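Myosin-I heavy chain (Dictyostelium discoideum, PDB 5EJR) is a class VII myosin, an actin-based ATPase motor acting early in phagocytosis and in adhesion, represented here by a MyTH4-FERM part of its tail. Local coordinates at residues K125-E129 with Q165-I170; F148-M153 with C173-E178; R328-G334 with Q371-I377; L364-R370 with I383-I387. One frame throughout, in Å; residues are numbered along the deposited sequence.

Contact 1: K125-E129 with Q165-I170; sequences KKGFE and QLASLI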
loop_
_atom_site.group_PDB
_atom_site.type_symbol
_atom_site.label_atom_id
_atom_site.label_comp_id
_atom_site.label_asym_id
_atom_site.label_seq_id
_atom_site.Cartn_x
_atom_site.Cartn_y
_atom_site.Cartn_z
ATOM N N LYS A 125 6.294 9.723 -26.674
ATOM C CA LYS A 125 6.901 8.722 -25.788
ATOM C C LYS A 125 6.018 8.537 -24.529
ATOM O O LYS A 125 5.788 7.400 -24.107
ATOM C CB LYS A 125 8.345 9.144 -25.429
ATOM C CG LYS A 125 9.107 8.181 -24.526
ATOM C CD LYS A 125 10.500 8.713 -24.196
ATOM C CE LYS A 125 11.313 7.779 -23.325
ATOM N NZ LYS A 125 11.688 6.519 -24.032
ATOM N N LYS A 126 5.505 9.664 -23.982
ATOM C CA LYS A 126 4.600 9.763 -22.836
ATOM C C LYS A 126 3.264 9.086 -23.163
ATOM O O LYS A 126 2.633 8.493 -22.282
ATOM C CB LYS A 126 4.379 11.239 -22.449
ATOM C CG LYS A 126 5.496 11.826 -21.590
ATOM C CD LYS A 126 5.375 13.341 -21.524
ATOM C CE LYS A 126 6.406 13.994 -20.644
ATOM N NZ LYS A 126 6.111 15.444 -20.454
ATOM N N GLY A 127 2.865 9.172 -24.437
ATOM C CA GLY A 127 1.674 8.522 -24.956
ATOM C C GLY A 127 1.863 7.029 -24.886
ATOM O O GLY A 127 0.962 6.313 -24.439
ATOM N N PHE A 128 3.069 6.545 -25.253
ATOM C CA PHE A 128 3.357 5.114 -25.120
ATOM C C PHE A 128 3.519 4.670 -23.646
ATOM O O PHE A 128 3.175 3.532 -23.324
ATOM C CB PHE A 128 4.555 4.684 -25.976
ATOM C CG PHE A 128 4.233 4.605 -27.452
ATOM C CD1 PHE A 128 3.312 3.684 -27.932
ATOM C CD2 PHE A 128 4.852 5.455 -28.361
ATOM C CE1 PHE A 128 3.000 3.627 -29.296
ATOM C CE2 PHE A 128 4.544 5.391 -29.725
ATOM C CZ PHE A 128 3.620 4.479 -30.183
ATOM N N GLU A 129 4.018 5.565 -22.764
ATOM C CA GLU A 129 4.158 5.286 -21.314
ATOM C C GLU A 129 2.762 5.040 -20.714
ATOM O O GLU A 129 2.578 4.125 -19.895
ATOM C CB GLU A 129 4.820 6.470 -20.592
ATOM C CG GLU A 129 6.317 6.576 -20.841
ATOM C CD GLU A 129 6.990 7.777 -20.211
ATOM O OE1 GLU A 129 6.322 8.823 -20.057
ATOM O OE2 GLU A 129 8.198 7.680 -19.899
ATOM N N GLN A 165 15.317 2.723 -28.327
ATOM C CA GLN A 165 14.848 2.955 -26.958
ATOM C C GLN A 165 13.317 3.003 -26.991
ATOM O O GLN A 165 12.657 2.218 -26.297
ATOM C CB GLN A 165 15.426 4.273 -26.395
ATOM C CG GLN A 165 15.038 4.590 -24.950
ATOM C CD GLN A 165 15.971 3.945 -23.956
ATOM O OE1 GLN A 165 17.011 4.506 -23.590
ATOM N NE2 GLN A 165 15.613 2.754 -23.493
ATOM N N LEU A 166 12.758 3.885 -27.835
ATOM C CA LEU A 166 11.314 4.025 -28.014
ATOM C C LEU A 166 10.721 2.687 -28.502
ATOM O O LEU A 166 9.583 2.375 -28.153
ATOM C CB LEU A 166 11.012 5.195 -28.968
ATOM C CG LEU A 166 9.557 5.467 -29.385
ATOM C CD1 LEU A 166 8.848 6.378 -28.382
ATOM C CD2 LEU A 166 9.513 6.120 -30.754
ATOM N N ALA A 167 11.525 1.867 -29.214
ATOM C CA ALA A 167 11.116 0.539 -29.686
ATOM C C ALA A 167 11.028 -0.454 -28.535
ATOM O O ALA A 167 10.220 -1.374 -28.603
ATOM C CB ALA A 167 12.090 0.023 -30.734
ATOM N N SER A 168 11.865 -0.283 -27.488
ATOM C CA SER A 168 11.868 -1.170 -26.329
ATOM C C SER A 168 10.636 -0.886 -25.466
ATOM O O SER A 168 10.073 -1.810 -24.880
ATOM C CB SER A 168 13.169 -1.045 -25.536
ATOM O OG SER A 168 13.249 0.134 -24.751
ATOM N N LEU A 169 10.200 0.388 -25.446
ATOM C CA LEU A 169 9.013 0.870 -24.753
ATOM C C LEU A 169 7.744 0.315 -25.414
ATOM O O LEU A 169 6.811 -0.033 -24.701
ATOM C CB LEU A 169 9.006 2.409 -24.709
ATOM C CG LEU A 169 7.733 3.155 -24.236
ATOM C CD1 LEU A 169 7.234 2.668 -22.843
ATOM C CD2 LEU A 169 7.994 4.633 -24.171
ATOM N N ILE A 170 7.706 0.245 -26.759
ATOM C CA ILE A 170 6.565 -0.307 -27.495
ATOM C C ILE A 170 6.572 -1.824 -27.317
ATOM O O ILE A 170 5.504 -2.435 -27.169
ATOM C CB ILE A 170 6.554 0.111 -28.994
ATOM C CG1 ILE A 170 6.307 1.632 -29.157
ATOM C CG2 ILE A 170 5.514 -0.702 -29.789
ATOM C CD1 ILE A 170 6.573 2.210 -30.662
#
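Phe128 lays one face of its ring against Ile170, whose CG1 stands almost straight above it, 3.8 Å from the centroid and 9° off the normal, a CH-pi contact in which the flat ring gives Ile170 a broad surface. The outer methyl CD1 of Ile170 runs on to meet Phe128 CZ at 3.8 Å. Leu169 comes from beside the ring's root: its CD2 reaches Phe128 CB and lies 3.5 Å from the backbone O of Lys125. The lysine's chain, CG anti to the backbone N (chi1 -179°), stretches its methylenes across Leu169, CG to CD2 3.7 Å, and brings NZ to 4.0 Å from Gln165 CG, covering the leucine while its charge stays at the partly exposed edge. Replacing Phe128 by an alanine is likely to open a gap beside Ile170 and to cost Leu152 of helix 142-159 a neighbour. Segments 125-129 and 165-170, on helices 121-137 and 164-178 of the MyTH4 domain, run at 23°; no hydrogen bond joins them, and apolar contact and shape give the cohesion.

Contact 2: F148-M153 with C173-E178; sequences FMEQLM and CIEKLE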
loop_
_atom_site.group_PDB
_atom_site.type_symbol
_atom_site.label_atom_id
_atom_site.label_comp_id
_atom_site.label_asym_id
_atom_site.label_seq_id
_atom_site.Cartn_x
_atom_site.Cartn_y
_atom_site.Cartn_z
ATOM N N PHE A 148 -5.028 -4.029 -32.216
ATOM C CA PHE A 148 -4.246 -3.003 -31.508
ATOM C C PHE A 148 -2.784 -3.434 -31.328
ATOM O O PHE A 148 -1.881 -2.591 -31.445
ATOM C CB PHE A 148 -4.881 -2.640 -30.149
ATOM C CG PHE A 148 -4.273 -1.446 -29.439
ATOM C CD1 PHE A 148 -3.211 -1.605 -28.548
ATOM C CD2 PHE A 148 -4.794 -0.172 -29.616
ATOM C CE1 PHE A 148 -2.660 -0.504 -27.877
ATOM C CE2 PHE A 148 -4.231 0.931 -28.955
ATOM C CZ PHE A 148 -3.177 0.754 -28.078
ATOM N N MET A 149 -2.560 -4.735 -31.025
ATOM C CA MET A 149 -1.225 -5.307 -30.836
ATOM C C MET A 149 -0.452 -5.282 -32.154
ATOM O O MET A 149 0.695 -4.811 -32.180
ATOM C CB MET A 149 -1.296 -6.730 -30.259
ATOM C CG MET A 149 -1.461 -6.746 -28.758
ATOM S SD MET A 149 -1.005 -8.340 -28.036
ATOM C CE MET A 149 -2.440 -9.277 -28.386
ATOM N N GLU A 150 -1.111 -5.729 -33.253
ATOM C CA GLU A 150 -0.559 -5.728 -34.617
ATOM C C GLU A 150 -0.125 -4.327 -35.048
ATOM O O GLU A 150 0.899 -4.181 -35.708
ATOM C CB GLU A 150 -1.560 -6.324 -35.630
ATOM C CG GLU A 150 -1.818 -7.817 -35.460
ATOM C CD GLU A 150 -0.618 -8.750 -35.512
ATOM O OE1 GLU A 150 0.336 -8.473 -36.275
ATOM O OE2 GLU A 150 -0.651 -9.781 -34.802
ATOM N N GLN A 151 -0.879 -3.302 -34.629
ATOM C CA GLN A 151 -0.570 -1.901 -34.883
ATOM C C GLN A 151 0.695 -1.502 -34.121
ATOM O O GLN A 151 1.578 -0.894 -34.716
ATOM C CB GLN A 151 -1.756 -1.003 -34.501
ATOM C CG GLN A 151 -1.574 0.472 -34.891
ATOM C CD GLN A 151 -1.772 0.804 -36.362
ATOM O OE1 GLN A 151 -2.096 -0.049 -37.203
ATOM N NE2 GLN A 151 -1.603 2.076 -36.702
ATOM N N LEU A 152 0.792 -1.846 -32.810
ATOM C CA LEU A 152 1.976 -1.554 -31.991
ATOM C C LEU A 152 3.202 -2.229 -32.604
ATOM O O LEU A 152 4.238 -1.581 -32.739
ATOM C CB LEU A 152 1.788 -2.025 -30.532
ATOM C CG LEU A 152 0.739 -1.325 -29.665
ATOM C CD1 LEU A 152 0.775 -1.879 -28.254
ATOM C CD2 LEU A 152 0.942 0.190 -29.621
ATOM N N MET A 153 3.044 -3.515 -33.037
ATOM C CA MET A 153 4.055 -4.329 -33.710
ATOM C C MET A 153 4.538 -3.611 -34.986
ATOM O O MET A 153 5.744 -3.584 -35.242
ATOM C CB MET A 153 3.480 -5.707 -34.068
ATOM C CG MET A 153 3.406 -6.689 -32.901
ATOM S SD MET A 153 2.703 -8.290 -33.432
ATOM C CE MET A 153 2.557 -9.125 -31.856
ATOM N N CYS A 173 4.959 -2.721 -24.018
ATOM C CA CYS A 173 3.502 -2.600 -24.153
ATOM C C CYS A 173 2.937 -3.875 -24.734
ATOM O O CYS A 173 1.962 -4.402 -24.201
ATOM C CB CYS A 173 3.125 -1.397 -25.008
ATOM S SG CYS A 173 3.552 0.191 -24.271
ATOM N N ILE A 174 3.576 -4.388 -25.804
ATOM C CA ILE A 174 3.198 -5.624 -26.503
ATOM C C ILE A 174 3.298 -6.815 -25.538
ATOM O O ILE A 174 2.403 -7.661 -25.539
ATOM C CB ILE A 174 4.066 -5.820 -27.788
ATOM C CG1 ILE A 174 3.772 -4.705 -28.826
ATOM C CG2 ILE A 174 3.895 -7.229 -28.410
ATOM C CD1 ILE A 174 4.897 -4.467 -29.895
ATOM N N GLU A 175 4.377 -6.871 -24.717
ATOM C CA GLU A 175 4.589 -7.942 -23.727
ATOM C C GLU A 175 3.446 -7.947 -22.706
ATOM O O GLU A 175 2.880 -9.003 -22.422
ATOM C CB GLU A 175 5.943 -7.765 -23.003
ATOM C CG GLU A 175 6.230 -8.825 -21.938
ATOM C CD GLU A 175 7.068 -8.404 -20.741
ATOM O OE1 GLU A 175 7.952 -7.529 -20.893
ATOM O OE2 GLU A 175 6.861 -8.983 -19.650
ATOM N N LYS A 176 3.102 -6.761 -22.180
ATOM C CA LYS A 176 2.047 -6.587 -21.184
ATOM C C LYS A 176 0.640 -6.877 -21.721
ATOM O O LYS A 176 -0.216 -7.256 -20.929
ATOM C CB LYS A 176 2.119 -5.205 -20.516
ATOM C CG LYS A 176 3.381 -4.935 -19.692
ATOM C CD LYS A 176 3.632 -6.000 -18.610
ATOM C CE LYS A 176 4.948 -5.814 -17.900
ATOM N NZ LYS A 176 5.581 -7.121 -17.588
ATOM N N LEU A 177 0.388 -6.712 -23.035
ATOM C CA LEU A 177 -0.926 -7.017 -23.618
ATOM C C LEU A 177 -1.000 -8.508 -23.907
ATOM O O LEU A 177 -2.076 -9.099 -23.841
ATOM C CB LEU A 177 -1.199 -6.198 -24.894
ATOM C CG LEU A 177 -1.346 -4.678 -24.715
ATOM C CD1 LEU A 177 -1.114 -3.964 -26.018
ATOM C CD2 LEU A 177 -2.724 -4.297 -24.152
ATOM N N GLU A 178 0.159 -9.126 -24.208
ATOM C CA GLU A 178 0.279 -10.569 -24.431
ATOM C C GLU A 178 0.042 -11.333 -23.107
ATOM O O GLU A 178 -0.428 -12.469 -23.128
ATOM C CB GLU A 178 1.677 -10.899 -24.975
ATOM C CG GLU A 178 1.784 -10.789 -26.488
ATOM C CD GLU A 178 3.179 -10.835 -27.090
ATOM O OE1 GLU A 178 4.173 -10.903 -26.329
ATOM O OE2 GLU A 178 3.273 -10.779 -28.337
#
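Two consecutive helices of the MyTH4 helical bundle, 142-159 and 164-178, pack antiparallel here; the axes of segments 148-153 and 173-178 come within 10.2 Å at an angle of 159°. Leu152 and Leu177 meet at the middle, both aimed at the opposite helix. Their CD1 methyls come within 3.6 Å of each other as the side chains cross at about a right angle. Leu177 CD1 also reaches the edge of the Phe148 ring, at CD1, near the ring plane, while Tyr108 of helix 104-113 makes an edge-to-face contact with that same ring.

On one flank Met149 slides past Leu177 in the reverse direction. Its SD touches Leu177 CB at 3.8 Å and Glu178 CG at 4.0 Å; an unbranched, flexible thioether suits a groove bounded by such different neighbours. The pair forms an antiparallel helical hairpin within the MyTH4 domain, and helix 121-137 touches helix 164-178 through Ile131 on Cys173 and Ser135 on Leu177.

Farther along, Ile174 fits against the backbone of the other helix. With CG1 anti to the carbonyl carbon (chi1 -65°), it sets CG1 3.7 Å from Leu152 CB and CD1 3.8 Å from the backbone N of Met153. Met153, extended beyond CG, crosses Ile174 at a slant, and its CE lies 4.0 Å from OE2 of the exposed Glu178.

Contact 3: R328-G334 with Q371-I377; sequences RDEWMKG and QVLPDQI. With EDO (1,2-ethanediol), chain H.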
loop_
_atom_site.group_PDB
_atom_site.type_symbol
_atom_site.label_atom_id
_atom_site.label_comp_id
_atom_site.label_asym_id
_atom_site.label_seq_id
_atom_site.Cartn_x
_atom_site.Cartn_y
_atom_site.Cartn_z
ATOM N N ARG A 328 10.147 -2.185 23.773
ATOM C CA ARG A 328 10.837 -1.094 24.478
ATOM C C ARG A 328 10.381 0.250 23.905
ATOM O O ARG A 328 10.101 1.160 24.672
ATOM C CB ARG A 328 12.370 -1.205 24.371
ATOM C CG ARG A 328 13.068 -0.380 25.483
ATOM C CD ARG A 328 14.520 -0.114 25.113
ATOM N NE ARG A 328 15.287 0.495 26.208
ATOM C CZ ARG A 328 15.386 1.813 26.414
ATOM N NH1 ARG A 328 14.737 2.665 25.634
ATOM N NH2 ARG A 328 16.129 2.283 27.414
ATOM N N ASP A 329 10.271 0.351 22.570
ATOM C CA ASP A 329 9.824 1.568 21.876
ATOM C C ASP A 329 8.396 1.934 22.238
ATOM O O ASP A 329 8.095 3.118 22.494
ATOM C CB ASP A 329 10.017 1.432 20.363
ATOM C CG ASP A 329 9.515 2.638 19.601
ATOM O OD1 ASP A 329 10.250 3.644 19.539
ATOM O OD2 ASP A 329 8.371 2.586 19.098
ATOM N N GLU A 330 7.502 0.913 22.302
ATOM C CA GLU A 330 6.095 1.111 22.683
ATOM C C GLU A 330 6.013 1.578 24.137
ATOM O O GLU A 330 5.186 2.454 24.469
ATOM C CB GLU A 330 5.306 -0.206 22.505
ATOM C CG GLU A 330 5.096 -0.527 21.036
ATOM C CD GLU A 330 4.658 -1.956 20.771
ATOM O OE1 GLU A 330 4.082 -2.205 19.692
ATOM O OE2 GLU A 330 4.920 -2.838 21.620
ATOM N N TRP A 331 6.853 0.974 25.009
ATOM C CA TRP A 331 6.953 1.387 26.407
ATOM C C TRP A 331 7.403 2.867 26.439
ATOM O O TRP A 331 6.807 3.655 27.175
ATOM C CB TRP A 331 7.992 0.549 27.148
ATOM C CG TRP A 331 8.421 1.100 28.486
ATOM C CD1 TRP A 331 9.623 1.673 28.791
ATOM C CD2 TRP A 331 7.627 1.170 29.674
ATOM N NE1 TRP A 331 9.629 2.090 30.105
ATOM C CE2 TRP A 331 8.405 1.812 30.665
ATOM C CE3 TRP A 331 6.308 0.784 29.990
ATOM C CZ2 TRP A 331 7.942 1.996 31.981
ATOM C CZ3 TRP A 331 5.848 0.969 31.291
ATOM C CH2 TRP A 331 6.644 1.620 32.255
ATOM N N MET A 332 8.433 3.229 25.658
ATOM C CA MET A 332 8.949 4.619 25.666
ATOM C C MET A 332 7.981 5.657 25.065
ATOM O O MET A 332 8.100 6.837 25.384
ATOM C CB MET A 332 10.332 4.731 25.024
ATOM C CG MET A 332 11.438 4.181 25.908
ATOM S SD MET A 332 11.462 4.696 27.658
ATOM C CE MET A 332 11.938 6.471 27.530
ATOM N N LYS A 333 7.029 5.208 24.223
ATOM C CA LYS A 333 5.973 6.035 23.620
ATOM C C LYS A 333 4.722 6.091 24.501
ATOM O O LYS A 333 3.725 6.697 24.114
ATOM C CB LYS A 333 5.609 5.524 22.229
ATOM C CG LYS A 333 6.560 5.967 21.142
ATOM C CD LYS A 333 6.305 5.107 19.903
ATOM C CE LYS A 333 7.065 5.598 18.692
ATOM N NZ LYS A 333 8.517 5.753 18.989
ATOM N N GLY A 334 4.775 5.480 25.674
ATOM C CA GLY A 334 3.673 5.515 26.630
ATOM C C GLY A 334 2.491 4.631 26.274
ATOM O O GLY A 334 1.400 4.829 26.805
ATOM N N GLN A 371 15.793 8.121 29.851
ATOM C CA GLN A 371 16.101 7.110 28.830
ATOM C C GLN A 371 15.244 5.843 29.014
ATOM O O GLN A 371 15.247 4.962 28.136
ATOM C CB GLN A 371 17.582 6.726 28.922
ATOM C CG GLN A 371 18.590 7.855 28.582
ATOM C CD GLN A 371 20.010 7.328 28.727
ATOM O OE1 GLN A 371 20.519 7.068 29.834
ATOM N NE2 GLN A 371 20.651 7.062 27.605
ATOM N N VAL A 372 14.569 5.711 30.159
ATOM C CA VAL A 372 13.863 4.469 30.504
ATOM C C VAL A 372 12.408 4.620 30.980
ATOM O O VAL A 372 11.739 3.592 31.217
ATOM C CB VAL A 372 14.679 3.634 31.540
ATOM C CG1 VAL A 372 16.038 3.251 30.974
ATOM C CG2 VAL A 372 14.814 4.364 32.892
ATOM N N LEU A 373 11.895 5.849 31.105
ATOM C CA LEU A 373 10.488 6.000 31.485
ATOM C C LEU A 373 9.835 6.902 30.470
ATOM O O LEU A 373 10.422 7.946 30.177
ATOM C CB LEU A 373 10.312 6.666 32.851
ATOM C CG LEU A 373 10.447 5.886 34.109
ATOM C CD1 LEU A 373 10.149 6.819 35.283
ATOM C CD2 LEU A 373 9.486 4.640 34.136
ATOM N N PRO A 374 8.625 6.579 29.947
ATOM C CA PRO A 374 7.970 7.524 29.016
ATOM C C PRO A 374 7.391 8.705 29.805
ATOM O O PRO A 374 7.071 8.545 30.986
ATOM C CB PRO A 374 6.832 6.692 28.410
ATOM C CG PRO A 374 6.491 5.703 29.487
ATOM C CD PRO A 374 7.785 5.390 30.208
ATOM N N ASP A 375 7.163 9.852 29.142
ATOM C CA ASP A 375 6.583 11.048 29.797
ATOM C C ASP A 375 5.252 10.777 30.464
ATOM O O ASP A 375 4.993 11.295 31.544
ATOM C CB ASP A 375 6.424 12.198 28.789
ATOM C CG ASP A 375 7.733 12.776 28.288
ATOM O OD1 ASP A 375 8.817 12.340 28.780
ATOM O OD2 ASP A 375 7.687 13.653 27.411
ATOM N N GLN A 376 4.396 9.951 29.825
ATOM C CA GLN A 376 3.061 9.598 30.320
ATOM C C GLN A 376 3.076 9.028 31.754
ATOM O O GLN A 376 2.232 9.378 32.579
ATOM C CB GLN A 376 2.386 8.625 29.324
ATOM C CG GLN A 376 2.058 9.256 27.967
ATOM C CD GLN A 376 3.164 9.267 26.916
ATOM O OE1 GLN A 376 4.356 8.998 27.176
ATOM N NE2 GLN A 376 2.778 9.600 25.682
ATOM N N ILE A 377 4.085 8.203 32.072
ATOM C CA ILE A 377 4.287 7.619 33.403
ATOM C C ILE A 377 5.027 8.643 34.303
ATOM O O ILE A 377 4.695 8.794 35.473
ATOM C CB ILE A 377 5.138 6.316 33.228
ATOM C CG1 ILE A 377 4.360 5.179 32.457
ATOM C CG2 ILE A 377 5.715 5.814 34.541
ATOM C CD1 ILE A 377 3.195 4.636 33.105
HETATM C C1 EDO H . 3.167 -6.029 21.902
HETATM O O1 EDO H . 1.908 -5.567 21.463
HETATM C C2 EDO H . 4.335 -5.951 20.870
HETATM O O2 EDO H . 4.266 -4.891 19.934
HETATM O O HOH W 1 15.399 5.562 25.508
HETATM O O HOH W 2 8.028 9.927 26.292
HETATM O O HOH W 3 5.924 8.989 24.983
#
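Met332 and Pro374 bring their backbones to a CA-CA distance of 4.5 Å, where helix 317-332 ends in a Schellman motif at Gly334 and Pro374 takes the N-cap position of helix 375-378. Trp331 reaches the other segment with its indole: NE1 gives a nearly straight hydrogen bond to Val372 O, 2.8 Å at 169°, with the oxygen in the ring plane although the donor stands above the carbonyl plane. Pro374 CD lies over one face of the indole, a CH-pi contact, and Leu373 CD2 meets its edge at CZ2. A phenylalanine in place of Trp331 lacks the ring N-H, and the loop at Val372 would probably be held less firmly against the helix. Arg328, extended from CG to NE, reaches Gln371 O with NH2 at 2.9 Å, while a water links NH1 to the same oxygen. The flexible Met332 bends back, bringing SD within 3.5 Å of Val372 C. Its carbonyl O receives two waters, one leading to Asp375 N, one to Gln376 OE1. Gly334 suits its place, since positive phi favours glycine and a CB would clash with Gln376. In the helical central FERM lobe, a Schellman-closed C-terminus thus meets an N-cap, bridged by side-chain bonds and waters.

Contact 4: L364-R370 with I383-I387; sequences LTKEVVR and IKVWI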
loop_
_atom_site.group_PDB
_atom_site.type_symbol
_atom_site.label_atom_id
_atom_site.label_comp_id
_atom_site.label_asym_id
_atom_site.label_seq_id
_atom_site.Cartn_x
_atom_site.Cartn_y
_atom_site.Cartn_z
ATOM N N LEU A 364 23.019 7.465 39.074
ATOM C CA LEU A 364 21.652 7.700 38.627
ATOM C C LEU A 364 21.347 9.195 38.534
ATOM O O LEU A 364 21.604 9.943 39.478
ATOM C CB LEU A 364 20.682 6.980 39.580
ATOM C CG LEU A 364 19.234 6.801 39.179
ATOM C CD1 LEU A 364 19.085 6.121 37.792
ATOM C CD2 LEU A 364 18.492 6.025 40.257
ATOM N N THR A 365 20.838 9.641 37.383
ATOM C CA THR A 365 20.555 11.068 37.145
ATOM C C THR A 365 19.199 11.208 36.484
ATOM O O THR A 365 18.617 10.195 36.061
ATOM C CB THR A 365 21.659 11.684 36.231
ATOM O OG1 THR A 365 21.582 11.144 34.907
ATOM C CG2 THR A 365 23.076 11.530 36.790
ATOM N N LYS A 366 18.720 12.470 36.329
ATOM C CA LYS A 366 17.483 12.792 35.638
ATOM C C LYS A 366 17.607 12.288 34.218
ATOM O O LYS A 366 16.665 11.695 33.712
ATOM C CB LYS A 366 17.244 14.313 35.592
ATOM C CG LYS A 366 16.808 14.907 36.917
ATOM C CD LYS A 366 16.690 16.426 36.827
ATOM C CE LYS A 366 16.260 17.031 38.147
ATOM N NZ LYS A 366 15.921 18.477 38.005
ATOM N N GLU A 367 18.788 12.485 33.594
ATOM C CA GLU A 367 19.053 12.102 32.212
ATOM C C GLU A 367 18.944 10.581 32.010
ATOM O O GLU A 367 18.399 10.142 30.997
ATOM C CB GLU A 367 20.395 12.683 31.725
ATOM C CG GLU A 367 20.448 14.219 31.687
ATOM C CD GLU A 367 20.353 15.023 32.986
ATOM O OE1 GLU A 367 20.831 14.548 34.048
ATOM O OE2 GLU A 367 19.785 16.139 32.934
ATOM N N VAL A 368 19.380 9.786 33.001
ATOM C CA VAL A 368 19.256 8.320 32.946
ATOM C C VAL A 368 17.771 7.921 33.042
ATOM O O VAL A 368 17.328 7.071 32.266
ATOM C CB VAL A 368 20.155 7.614 34.008
ATOM C CG1 VAL A 368 19.890 6.109 34.064
ATOM C CG2 VAL A 368 21.637 7.876 33.718
ATOM N N VAL A 369 17.003 8.558 33.952
ATOM C CA VAL A 369 15.565 8.278 34.143
ATOM C C VAL A 369 14.775 8.520 32.837
ATOM O O VAL A 369 13.947 7.678 32.462
ATOM C CB VAL A 369 14.947 9.030 35.351
ATOM C CG1 VAL A 369 13.416 8.872 35.402
ATOM C CG2 VAL A 369 15.583 8.572 36.651
ATOM N N ARG A 370 15.093 9.629 32.122
ATOM C CA ARG A 370 14.454 9.968 30.844
ATOM C C ARG A 370 14.736 8.928 29.734
ATOM O O ARG A 370 14.023 8.904 28.761
ATOM C CB ARG A 370 14.911 11.349 30.361
ATOM C CG ARG A 370 14.571 12.486 31.311
ATOM C CD ARG A 370 13.085 12.593 31.635
ATOM N NE ARG A 370 12.243 12.811 30.449
ATOM C CZ ARG A 370 12.079 13.971 29.819
ATOM N NH1 ARG A 370 12.771 15.041 30.190
ATOM N NH2 ARG A 370 11.258 14.058 28.792
ATOM N N ILE A 383 10.447 13.870 39.111
ATOM C CA ILE A 383 11.568 13.035 38.663
ATOM C C ILE A 383 12.534 12.665 39.835
ATOM O O ILE A 383 13.066 11.546 39.856
ATOM C CB ILE A 383 12.285 13.679 37.435
ATOM C CG1 ILE A 383 13.313 12.693 36.817
ATOM C CG2 ILE A 383 12.928 15.060 37.790
ATOM C CD1 ILE A 383 13.671 12.927 35.342
ATOM N N LYS A 384 12.669 13.564 40.846
ATOM C CA LYS A 384 13.475 13.313 42.036
ATOM C C LYS A 384 12.890 12.162 42.839
ATOM O O LYS A 384 13.645 11.381 43.412
ATOM C CB LYS A 384 13.546 14.572 42.919
ATOM C CG LYS A 384 14.542 15.611 42.437
ATOM C CD LYS A 384 14.373 16.867 43.315
ATOM C CE LYS A 384 15.293 18.001 42.946
ATOM N NZ LYS A 384 15.095 19.168 43.847
ATOM N N VAL A 385 11.556 12.014 42.845
ATOM C CA VAL A 385 10.887 10.898 43.534
ATOM C C VAL A 385 11.117 9.600 42.703
ATOM O O VAL A 385 11.372 8.539 43.263
ATOM C CB VAL A 385 9.382 11.175 43.819
ATOM C CG1 VAL A 385 8.707 9.955 44.461
ATOM C CG2 VAL A 385 9.198 12.423 44.691
ATOM N N TRP A 386 11.075 9.708 41.380
ATOM C CA TRP A 386 11.356 8.570 40.503
ATOM C C TRP A 386 12.785 8.065 40.705
ATOM O O TRP A 386 12.988 6.870 40.836
ATOM C CB TRP A 386 11.129 8.949 39.046
ATOM C CG TRP A 386 9.689 8.934 38.676
ATOM C CD1 TRP A 386 8.913 10.010 38.346
ATOM C CD2 TRP A 386 8.860 7.776 38.530
ATOM N NE1 TRP A 386 7.672 9.588 37.957
ATOM C CE2 TRP A 386 7.597 8.224 38.088
ATOM C CE3 TRP A 386 9.080 6.393 38.682
ATOM C CZ2 TRP A 386 6.530 7.348 37.855
ATOM C CZ3 TRP A 386 8.026 5.515 38.420
ATOM C CH2 TRP A 386 6.775 5.991 38.006
ATOM N N ILE A 387 13.772 8.984 40.801
ATOM C CA ILE A 387 15.167 8.613 41.052
ATOM C C ILE A 387 15.258 7.748 42.325
ATOM O O ILE A 387 15.834 6.665 42.291
ATOM C CB ILE A 387 16.055 9.886 41.154
ATOM C CG1 ILE A 387 16.264 10.486 39.746
ATOM C CG2 ILE A 387 17.397 9.542 41.834
ATOM C CD1 ILE A 387 16.934 12.002 39.724
#
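Val369 of the short helix 366-370 packs between Ile383 and Ile387, one turn apart on helix 383-394, in the helical central lobe of the FERM domain. The two helical segments cross almost perpendicularly, at 84°, with axes 9.9 Å apart, so a few side chains near the crossing carry the contact.

In the apolar contacts the two methyls of Val369 divide the work: CG2 meets Ile387 CG1 at 3.7 Å, and CG1 faces Ile383 CD1 at 4.1 Å. A beta-branched valine suits this place because it is compact and offers a methyl to each isoleucine. Leu364, just ahead of the helix, slides past Ile387 in the opposite direction and extends the apolar surface toward Ile390, while Trp386 offers its CB to Val369 and its indole NE1 forms a hydrogen bond with Leu378 O.

Long polar chains supply the margin through their methylenes. Lys366, extended beyond CG, crosses Ile383 at about a right angle and lays CB 3.8 Å from CD1, its aliphatic part covering the isoleucine. Arg370 folds back so that CD touches the same methyl, while its guanidinium forms a salt bridge with Asp375.

A side-chain capping bond starts the short helix. Threonine suits the N-cap because its hydroxyl can accept a backbone N-H, and Val368 N lies 3.2 Å from Thr365 OG1.

Overall arrangement
From the N terminus, the chain first builds the MyTH4 domain. Contact 1 closes a loop from helix 121-137 to helix 164-178, and contact 2 closes a shorter one between helices 142-159 and 164-178. Their segments alternate along the chain, so the loops cross; they share helix 164-178 and touch, their centres 12 Å apart. Much later, in the FERM part, contact 3 joins the end of helix 317-332 to the start of helix 375-378, and contact 4 crosses it by tying residues 364-370 to helix 383-394. These two also touch, their centres 13 Å apart. The two pairs lie on opposite sides of the chain's centre, contacts 1 and 3 being 53 Å apart between centres.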